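Local coordinates for protein CD160 antigen (PDB 6NGG) that acts as a receptor on natural killer and T cells, recognising MHC class I molecules and TNFRSF14 and delivering stimulatory or inhibitory signals, at residues S6-E11 with L15-T20; F34-R39 with P45-K50; Q86-S91 with R97-F102. The protein carries 1 engineered substitution. All blocks are in the same frame, centred on the assembly; numbering follows the deposited sequence.

Contact 1. Residues S6-E11 with L15-T20; sequences SSASQE and LNLICT
S9 and N16 form a hydrogen-bonded antiparallel pair that is tied by side chains as well as backbone. The shortest of its bonds runs from N16 N to S9 O, at 2.7 Å and nearly straight (172° at the hydrogen); S9 N returns a bond to N16 O. The two side chains share a face of the sheet, where N16 ND2 donates to S9 OG over 3.0 Å, with the hydroxyl oxygen close to the plane of the amide. For S9, chi1 71° sets the hydroxyl between the backbone N and the carbonyl carbon, within reach of the amide. The other end of the N16 amide is engaged too: OD1 accepts from T73 OG1 and from R14 NE, so both amide ends are held and its rotation should be well fixed.

Two residues along, S7 and I18 make the second hydrogen-bonded pair, with I18 N to S7 O at 2.8 Å. S7 OG lies against I18 CB at 3.4 Å and also meets a water, which donates to I18 O and is hydrogen-bonded to T20 OG1. Between these rungs, A8 CA approaches N16 O to 3.2 Å in a CA-H...O contact. The packing beyond is light: A8 CB touches L17 CD2 at 4.2 Å, while L15 CD1 reaches S9 O at 3.5 Å and brushes Q10 CB.

The two segments belong to the beta hairpin of strands 3-11 and 14-22, with 3-11 at the edge of the three-stranded sheet of an immunoglobulin sandwich. Strand 14-22 continues the sheet to strand 67-74; L17 packs on F103 and I105 of strand 97-107, L15 on I105, and C19 forms a disulfide with C87.

Contact 2. Residues F34-R39 with P45-K50; sequences FLCKDR and PETSLK
F34 and S48 both turn their outer groups between the backbone N and the carbonyl carbon, F34 CG with chi1 50° and S48 OG with chi1 69°. For F34 this sets P45 over one face of the ring, with P45 CD 3.7 Å from the ring centroid and only 13° off the ring normal, a CH-pi contact. P45 CG lies over the same face, nearest F34 CD1 at 3.5 Å. For S48 the torsion folds OG back to donate to P45 O at 2.8 Å; S48 N donates to the same oxygen, so two bonds hold the turn that carries the proline. S48 CB meanwhile presses on L35 O at 3.3 Å and meets F34 CB.

The backbones join through L49 N, which donates to L35 O at 2.9 Å. L35 N donates to K50 O in a longer bond (3.2 Å), and the two bonds go to successive residues, so this is not a regular strand pair. Where the segments diverge, a water bridges them, accepting from K37 N and donating to T47 O.

Farther out, the bent side chain of R39 brings its guanidinium face over T47, with T47 CB 3.8 Å from R39 NE and set toward the rim of the group. R39 also forms a salt bridge to D42, whose backbone carbonyl accepts from T47 OG1. L49 CD1 lies on K37 CB at 3.9 Å.

The contact joins the end of strand 31-37 to the loop that leads to strand 50-52, where C36 is also disulfide-bonded to C43. Strand 31-37 pairs on its other side with strand 83-91, while L35, L49 and K50 reach F72 of strand 67-74 in the facing sheet and P45 lies on R90.

Contact 3. Residues Q86-S91 with R97-F102; sequences QCCARS and RLQGHF
Q86 reaches across to Q99, G100 and F102 through a fully extended side chain, launched with CG anti to the backbone N (chi1 -170°). Its CB rests 3.9 Å from F102 CD1, and CG comes to 3.5 Å from G100 O. At the amide, CD lies 3.6 Å from F102 CE1, and NE2 touches the same ring atom and CZ. The amide and ring planes are 28° apart and stacked, with OE1, as built, over one ring face but offset toward the rim. The amide as built also accepts at OE1 from Q99 NE2 at 3.0 Å, yet OE1 lies 2.8 Å from G100 O, another acceptor; the assignment of the amide ends is therefore doubtful, and with it both this bond and which end lies over the ring. Q99 NE2 is tilted out of the Q86 carbonyl plane, and the two amides stand almost perpendicular (86°), so Q99 meets Q86 crosswise.

Alongside, G100 N donates to C87 O at 2.7 Å, and a water bridges the next step, accepting from C87 N and donating to H101 O. Farther along, A89 and L98 form a regular hydrogen-bonded pair, with L98 N to A89 O at 2.9 Å. C88 with Q99, and R90 with R97, are the flanking non-hydrogen-bonded pairs, and R97 CA makes a CA-H...O contact to A89 O at 3.3 Å.

These strands form a beta hairpin, 83-91 with 97-107, in the larger sheet of the immunoglobulin fold. On its other side strand 83-91 hydrogen-bonds to strand 31-37; C87, A89 and L98 touch I4 of strand 3-11, and C87 forms a disulfide with C19.

All three contacts belong to one immunoglobulin domain, and each mixes buried and more exposed residues; N16 and Q86 bring polar groups into buried positions. Contact 1 lies in the smaller sheet; contacts 2 and 3 meet in the larger one, where C36 N to Q86 O and F34 O to C88 N are probable hydrogen bonds between neighbouring strands. The C19–C87 disulfide pins contact 1 to contact 3 across the sandwich, and L35 packs beside it on C19 SG and also on L17. The chemistry differs accordingly: regular strand pairing with a Ser–Asn side-chain hydrogen bond in contact 1, proline-on-ring packing at an irregular turn in contact 2, and stacking of a glutamine amide on a phenylalanine ring beside the strand pairing in contact 3.

Contact 1. Residues S6-E11 with L15-T20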
loop_
_atom_site.group_PDB
_atom_site.type_symbol
_atom_site.label_atom_id
_atom_site.label_comp_id
_atom_site.label_asym_id
_atom_site.label_seq_id
_atom_site.Cartn_x
_atom_site.Cartn_y
_atom_site.Cartn_z
ATOM N N SER A 6 -3.658 -0.280 -6.582
ATOM C CA SER A 6 -3.114 -1.450 -5.878
ATOM C C SER A 6 -2.601 -2.481 -6.853
ATOM O O SER A 6 -3.177 -2.685 -7.914
ATOM C CB SER A 6 -4.170 -2.087 -5.059
ATOM O OG SER A 6 -4.540 -1.157 -4.101
ATOM N N SER A 7 -1.469 -3.065 -6.533
ATOM C CA SER A 7 -0.912 -4.105 -7.357
ATOM C C SER A 7 -0.040 -5.086 -6.563
ATOM O O SER A 7 0.169 -4.947 -5.339
ATOM C CB SER A 7 -0.115 -3.459 -8.501
ATOM O OG SER A 7 0.951 -2.692 -8.007
ATOM N N ALA A 8 0.467 -6.104 -7.258
ATOM C CA ALA A 8 1.257 -7.150 -6.602
ATOM C C ALA A 8 2.218 -7.750 -7.607
ATOM O O ALA A 8 1.905 -7.733 -8.778
ATOM C CB ALA A 8 0.315 -8.183 -6.062
ATOM N N SER A 9 3.433 -8.128 -7.169
ATOM C CA SER A 9 4.414 -8.813 -7.962
ATOM C C SER A 9 4.986 -9.942 -7.071
ATOM O O SER A 9 4.844 -9.899 -5.836
ATOM C CB SER A 9 5.537 -7.843 -8.448
ATOM O OG SER A 9 6.360 -7.451 -7.355
ATOM N N GLN A 10 5.520 -10.988 -7.689
ATOM C CA GLN A 10 6.056 -12.097 -6.911
ATOM C C GLN A 10 7.203 -12.750 -7.698
ATOM O O GLN A 10 7.299 -12.611 -8.929
ATOM C CB GLN A 10 4.992 -13.115 -6.569
ATOM C CG GLN A 10 4.409 -13.869 -7.703
ATOM C CD GLN A 10 5.256 -15.006 -8.263
ATOM O OE1 GLN A 10 6.057 -15.635 -7.567
ATOM N NE2 GLN A 10 5.047 -15.299 -9.542
ATOM N N GLU A 11 8.100 -13.363 -6.943
ATOM C CA GLU A 11 9.253 -14.059 -7.490
ATOM C C GLU A 11 9.677 -15.021 -6.396
ATOM O O GLU A 11 9.722 -14.658 -5.226
ATOM C CB GLU A 11 10.383 -13.076 -7.902
ATOM C CG GLU A 11 11.769 -13.693 -8.082
ATOM C CD GLU A 11 12.782 -12.733 -8.728
ATOM O OE1 GLU A 11 12.570 -11.499 -8.681
ATOM O OE2 GLU A 11 13.774 -13.215 -9.321
ATOM N N LEU A 15 6.294 -12.369 -2.093
ATOM C CA LEU A 15 5.144 -11.631 -2.631
ATOM C C LEU A 15 5.261 -10.177 -2.219
ATOM O O LEU A 15 5.470 -9.856 -1.015
ATOM C CB LEU A 15 3.882 -12.161 -2.019
ATOM C CG LEU A 15 2.560 -11.488 -2.474
ATOM C CD1 LEU A 15 2.348 -11.520 -3.939
ATOM C CD2 LEU A 15 1.428 -12.175 -1.733
ATOM N N ASN A 16 5.179 -9.290 -3.190
ATOM C CA ASN A 16 5.221 -7.869 -2.880
ATOM C C ASN A 16 3.845 -7.214 -3.067
ATOM O O ASN A 16 3.261 -7.349 -4.161
ATOM C CB ASN A 16 6.233 -7.208 -3.820
ATOM C CG ASN A 16 7.569 -7.895 -3.823
ATOM O OD1 ASN A 16 8.214 -7.992 -2.803
ATOM N ND2 ASN A 16 7.978 -8.414 -5.008
ATOM N N LEU A 17 3.343 -6.498 -2.082
ATOM C CA LEU A 17 2.037 -5.838 -2.173
ATOM C C LEU A 17 2.340 -4.365 -2.346
ATOM O O LEU A 17 3.105 -3.784 -1.552
ATOM C CB LEU A 17 1.195 -6.088 -0.936
ATOM C CG LEU A 17 0.839 -7.552 -0.638
ATOM C CD1 LEU A 17 -0.054 -7.687 0.607
ATOM C CD2 LEU A 17 0.259 -8.282 -1.828
ATOM N N ILE A 18 1.795 -3.762 -3.390
ATOM C CA ILE A 18 2.180 -2.415 -3.840
ATOM C C ILE A 18 0.987 -1.433 -3.851
ATOM O O ILE A 18 -0.033 -1.647 -4.488
ATOM C CB ILE A 18 2.869 -2.482 -5.200
ATOM C CG1 ILE A 18 4.015 -3.560 -5.187
ATOM C CG2 ILE A 18 3.359 -1.124 -5.649
ATOM C CD1 ILE A 18 4.454 -4.066 -6.535
ATOM N N CYS A 19 1.156 -0.329 -3.155
ATOM C CA CYS A 19 0.199 0.769 -3.131
ATOM C C CYS A 19 0.821 2.019 -3.820
ATOM O O CYS A 19 1.958 2.342 -3.517
ATOM C CB CYS A 19 -0.066 1.139 -1.724
ATOM S SG CYS A 19 -0.706 -0.132 -0.611
ATOM N N THR A 20 0.058 2.682 -4.702
ATOM C CA THR A 20 0.546 3.799 -5.506
ATOM C C THR A 20 -0.455 4.909 -5.449
ATOM O O THR A 20 -1.645 4.723 -5.797
ATOM C CB THR A 20 0.799 3.400 -6.949
ATOM O OG1 THR A 20 1.553 2.244 -6.939
ATOM C CG2 THR A 20 1.564 4.466 -7.690
HETATM O O HOH W 1 0.250 -0.028 -7.153
#

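Contact 2. Residues F34-R39 with P45-K50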
loop_
_atom_site.group_PDB
_atom_site.type_symbol
_atom_site.label_atom_id
_atom_site.label_comp_id
_atom_site.label_asym_id
_atom_site.label_seq_id
_atom_site.Cartn_x
_atom_site.Cartn_y
_atom_site.Cartn_z
ATOM N N PHE A 34 -0.203 3.874 3.727
ATOM C CA PHE A 34 -0.190 2.698 4.603
ATOM C C PHE A 34 -1.086 1.571 4.074
ATOM O O PHE A 34 -1.934 1.753 3.276
ATOM C CB PHE A 34 -0.535 3.116 6.058
ATOM C CG PHE A 34 -1.812 3.980 6.201
ATOM C CD1 PHE A 34 -1.781 5.357 5.995
ATOM C CD2 PHE A 34 -3.011 3.397 6.574
ATOM C CE1 PHE A 34 -2.908 6.120 6.113
ATOM C CE2 PHE A 34 -4.156 4.160 6.714
ATOM C CZ PHE A 34 -4.104 5.523 6.442
ATOM N N LEU A 35 -0.804 0.380 4.527
ATOM C CA LEU A 35 -1.471 -0.800 4.058
ATOM C C LEU A 35 -1.999 -1.462 5.297
ATOM O O LEU A 35 -1.232 -1.712 6.240
ATOM C CB LEU A 35 -0.411 -1.722 3.385
ATOM C CG LEU A 35 -0.940 -3.160 3.070
ATOM C CD1 LEU A 35 -1.935 -3.109 1.913
ATOM C CD2 LEU A 35 0.115 -4.096 2.743
ATOM N N CYS A 36 -3.293 -1.769 5.276
ATOM C CA CYS A 36 -3.947 -2.476 6.394
ATOM C C CYS A 36 -4.503 -3.843 5.975
ATOM O O CYS A 36 -4.794 -4.068 4.785
ATOM C CB CYS A 36 -5.099 -1.603 6.916
ATOM S SG CYS A 36 -4.617 -0.069 7.739
ATOM N N LYS A 37 -4.581 -4.749 6.956
ATOM C CA LYS A 37 -5.080 -6.100 6.810
ATOM C C LYS A 37 -6.246 -6.328 7.749
ATOM O O LYS A 37 -6.075 -6.248 8.949
ATOM C CB LYS A 37 -3.995 -7.104 7.072
ATOM C CG LYS A 37 -4.402 -8.539 6.846
ATOM C CD LYS A 37 -3.229 -9.480 7.125
ATOM C CE LYS A 37 -3.689 -10.899 6.898
ATOM N NZ LYS A 37 -4.735 -11.299 7.869
ATOM N N ASP A 38 -7.420 -6.608 7.191
ATOM C CA ASP A 38 -8.618 -7.095 7.953
ATOM C C ASP A 38 -9.034 -6.204 9.085
ATOM O O ASP A 38 -9.322 -6.683 10.174
ATOM C CB ASP A 38 -8.377 -8.482 8.564
ATOM C CG ASP A 38 -8.196 -9.588 7.549
ATOM O OD1 ASP A 38 -8.940 -9.687 6.576
ATOM O OD2 ASP A 38 -7.347 -10.442 7.797
ATOM N N ARG A 39 -9.037 -4.900 8.846
ATOM C CA ARG A 39 -9.541 -3.930 9.799
ATOM C C ARG A 39 -10.991 -3.731 9.520
ATOM O O ARG A 39 -11.477 -3.937 8.378
ATOM C CB ARG A 39 -8.816 -2.610 9.679
ATOM C CG ARG A 39 -7.310 -2.654 9.877
ATOM C CD ARG A 39 -6.813 -3.476 11.053
ATOM N NE ARG A 39 -7.281 -2.966 12.332
ATOM C CZ ARG A 39 -6.871 -3.454 13.503
ATOM N NH1 ARG A 39 -5.999 -4.459 13.512
ATOM N NH2 ARG A 39 -7.304 -2.938 14.628
ATOM N N PRO A 45 -2.364 4.668 10.098
ATOM C CA PRO A 45 -0.965 4.305 10.222
ATOM C C PRO A 45 -0.668 3.455 11.481
ATOM O O PRO A 45 0.065 2.477 11.397
ATOM C CB PRO A 45 -0.254 5.673 10.194
ATOM C CG PRO A 45 -1.102 6.427 9.294
ATOM C CD PRO A 45 -2.508 6.085 9.720
ATOM N N GLU A 46 -1.351 3.715 12.574
ATOM C CA GLU A 46 -1.105 2.951 13.815
ATOM C C GLU A 46 -1.581 1.490 13.731
ATOM O O GLU A 46 -1.066 0.629 14.448
ATOM C CB GLU A 46 -1.859 3.592 15.000
ATOM C CG GLU A 46 -1.358 4.954 15.456
ATOM C CD GLU A 46 -1.482 6.079 14.404
ATOM O OE1 GLU A 46 -0.468 6.821 14.251
ATOM O OE2 GLU A 46 -2.555 6.231 13.732
ATOM N N THR A 47 -2.592 1.209 12.915
ATOM C CA THR A 47 -3.046 -0.184 12.735
ATOM C C THR A 47 -2.508 -0.876 11.478
ATOM O O THR A 47 -2.953 -1.985 11.158
ATOM C CB THR A 47 -4.580 -0.268 12.766
ATOM O OG1 THR A 47 -5.150 0.546 11.729
ATOM C CG2 THR A 47 -5.117 0.212 14.103
ATOM N N SER A 48 -1.554 -0.251 10.791
ATOM C CA SER A 48 -1.085 -0.714 9.484
ATOM C C SER A 48 -0.001 -1.729 9.613
ATOM O O SER A 48 0.777 -1.673 10.543
ATOM C CB SER A 48 -0.509 0.465 8.639
ATOM O OG SER A 48 0.728 0.979 9.188
ATOM N N LEU A 49 0.140 -2.568 8.607
ATOM C CA LEU A 49 1.328 -3.448 8.489
ATOM C C LEU A 49 2.574 -2.689 8.106
ATOM O O LEU A 49 3.669 -3.116 8.417
ATOM C CB LEU A 49 1.110 -4.504 7.445
ATOM C CG LEU A 49 -0.114 -5.384 7.650
ATOM C CD1 LEU A 49 -0.241 -6.347 6.498
ATOM C CD2 LEU A 49 -0.013 -6.123 8.968
ATOM N N LYS A 50 2.419 -1.586 7.396
ATOM C CA LYS A 50 3.526 -0.787 6.964
ATOM C C LYS A 50 3.046 0.632 6.584
ATOM O O LYS A 50 1.981 0.784 6.016
ATOM C CB LYS A 50 4.203 -1.468 5.806
ATOM C CG LYS A 50 5.423 -0.661 5.376
ATOM C CD LYS A 50 6.311 -1.361 4.386
ATOM C CE LYS A 50 7.588 -0.557 4.224
ATOM N NZ LYS A 50 8.431 -1.220 3.209
HETATM O O HOH W 2 -3.326 -4.072 9.501
#

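Contact 3. Residues Q86-S91 with R97-F102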
loop_
_atom_site.group_PDB
_atom_site.type_symbol
_atom_site.label_atom_id
_atom_site.label_comp_id
_atom_site.label_asym_id
_atom_site.label_seq_id
_atom_site.Cartn_x
_atom_site.Cartn_y
_atom_site.Cartn_z
ATOM N N GLN A 86 -6.068 -3.499 2.239
ATOM C CA GLN A 86 -6.412 -2.222 1.649
ATOM C C GLN A 86 -5.266 -1.264 1.814
ATOM O O GLN A 86 -4.703 -1.140 2.914
ATOM C CB GLN A 86 -7.669 -1.656 2.310
ATOM C CG GLN A 86 -8.212 -0.447 1.557
ATOM C CD GLN A 86 -9.458 0.181 2.151
ATOM O OE1 GLN A 86 -10.333 0.614 1.371
ATOM N NE2 GLN A 86 -9.569 0.255 3.474
ATOM N N CYS A 87 -4.955 -0.612 0.706
ATOM C CA CYS A 87 -4.029 0.540 0.629
ATOM C C CYS A 87 -4.811 1.813 0.987
ATOM O O CYS A 87 -5.893 2.069 0.417
ATOM C CB CYS A 87 -3.522 0.720 -0.808
ATOM S SG CYS A 87 -2.463 -0.629 -1.449
ATOM N N CYS A 88 -4.215 2.664 1.837
ATOM C CA CYS A 88 -4.792 3.945 2.179
ATOM C C CYS A 88 -3.750 5.059 2.206
ATOM O O CYS A 88 -2.542 4.820 2.276
ATOM C CB CYS A 88 -5.491 3.792 3.549
ATOM S SG CYS A 88 -6.951 2.694 3.408
ATOM N N ALA A 89 -4.211 6.293 2.142
ATOM C CA ALA A 89 -3.298 7.417 2.383
ATOM C C ALA A 89 -4.027 8.574 3.017
ATOM O O ALA A 89 -5.245 8.750 2.800
ATOM C CB ALA A 89 -2.562 7.815 1.109
ATOM N N ARG A 90 -3.281 9.382 3.755
ATOM C CA ARG A 90 -3.820 10.447 4.523
ATOM C C ARG A 90 -2.957 11.676 4.480
ATOM O O ARG A 90 -1.755 11.594 4.744
ATOM C CB ARG A 90 -4.021 10.002 5.989
ATOM C CG ARG A 90 -4.746 11.107 6.743
ATOM C CD ARG A 90 -4.935 10.852 8.215
ATOM N NE ARG A 90 -3.615 10.752 8.827
ATOM C CZ ARG A 90 -3.325 9.978 9.868
ATOM N NH1 ARG A 90 -4.287 9.242 10.458
ATOM N NH2 ARG A 90 -2.066 9.949 10.319
ATOM N N SER A 91 -3.533 12.825 4.156
ATOM C CA SER A 91 -2.761 14.064 4.260
ATOM C C SER A 91 -2.914 14.700 5.649
ATOM O O SER A 91 -4.041 14.932 6.112
ATOM C CB SER A 91 -3.219 15.038 3.198
ATOM O OG SER A 91 -4.459 15.542 3.631
ATOM N N ARG A 97 -8.509 11.615 3.230
ATOM C CA ARG A 97 -8.127 10.233 3.133
ATOM C C ARG A 97 -8.395 9.811 1.697
ATOM O O ARG A 97 -9.286 10.331 1.023
ATOM C CB ARG A 97 -8.975 9.365 4.093
ATOM C CG ARG A 97 -10.324 8.998 3.426
ATOM C CD ARG A 97 -11.288 7.983 4.058
ATOM N NE ARG A 97 -12.683 8.370 3.724
ATOM C CZ ARG A 97 -13.772 7.588 3.803
ATOM N NH1 ARG A 97 -13.683 6.308 4.203
ATOM N NH2 ARG A 97 -14.975 8.102 3.485
ATOM N N LEU A 98 -7.633 8.869 1.197
ATOM C CA LEU A 98 -8.005 8.157 -0.016
ATOM C C LEU A 98 -7.902 6.665 0.340
ATOM O O LEU A 98 -7.090 6.277 1.181
ATOM C CB LEU A 98 -7.103 8.488 -1.221
ATOM C CG LEU A 98 -7.175 9.909 -1.831
ATOM C CD1 LEU A 98 -6.095 10.025 -2.882
ATOM C CD2 LEU A 98 -8.559 10.116 -2.381
ATOM N N GLN A 99 -8.753 5.865 -0.254
ATOM C CA GLN A 99 -8.761 4.443 0.044
ATOM C C GLN A 99 -8.626 3.739 -1.280
ATOM O O GLN A 99 -9.208 4.173 -2.277
ATOM C CB GLN A 99 -10.118 4.040 0.567
ATOM C CG GLN A 99 -10.548 4.542 1.909
ATOM C CD GLN A 99 -12.003 4.147 2.118
ATOM O OE1 GLN A 99 -12.896 4.999 2.172
ATOM N NE2 GLN A 99 -12.259 2.842 2.157
ATOM N N GLY A 100 -7.927 2.631 -1.273
ATOM C CA GLY A 100 -7.910 1.751 -2.388
ATOM C C GLY A 100 -9.022 0.737 -2.343
ATOM O O GLY A 100 -9.795 0.681 -1.379
ATOM N N HIS A 101 -9.086 -0.115 -3.364
ATOM C CA HIS A 101 -10.082 -1.216 -3.358
ATOM C C HIS A 101 -9.570 -2.332 -2.498
ATOM O O HIS A 101 -8.379 -2.486 -2.349
ATOM C CB HIS A 101 -10.290 -1.779 -4.766
ATOM C CG HIS A 101 -10.965 -0.820 -5.672
ATOM N ND1 HIS A 101 -10.568 -0.610 -6.973
ATOM C CD2 HIS A 101 -12.017 0.002 -5.460
ATOM C CE1 HIS A 101 -11.359 0.291 -7.529
ATOM N NE2 HIS A 101 -12.242 0.679 -6.630
ATOM N N PHE A 102 -10.452 -3.169 -1.997
ATOM C CA PHE A 102 -10.033 -4.278 -1.120
ATOM C C PHE A 102 -9.503 -5.394 -1.989
ATOM O O PHE A 102 -10.057 -5.606 -3.043
ATOM C CB PHE A 102 -11.272 -4.760 -0.327
ATOM C CG PHE A 102 -11.733 -3.763 0.718
ATOM C CD1 PHE A 102 -11.027 -3.607 1.876
ATOM C CD2 PHE A 102 -12.863 -2.985 0.531
ATOM C CE1 PHE A 102 -11.419 -2.709 2.838
ATOM C CE2 PHE A 102 -13.246 -2.044 1.494
ATOM C CZ PHE A 102 -12.531 -1.922 2.655
HETATM O O HOH W 3 -6.098 -1.197 -1.839
#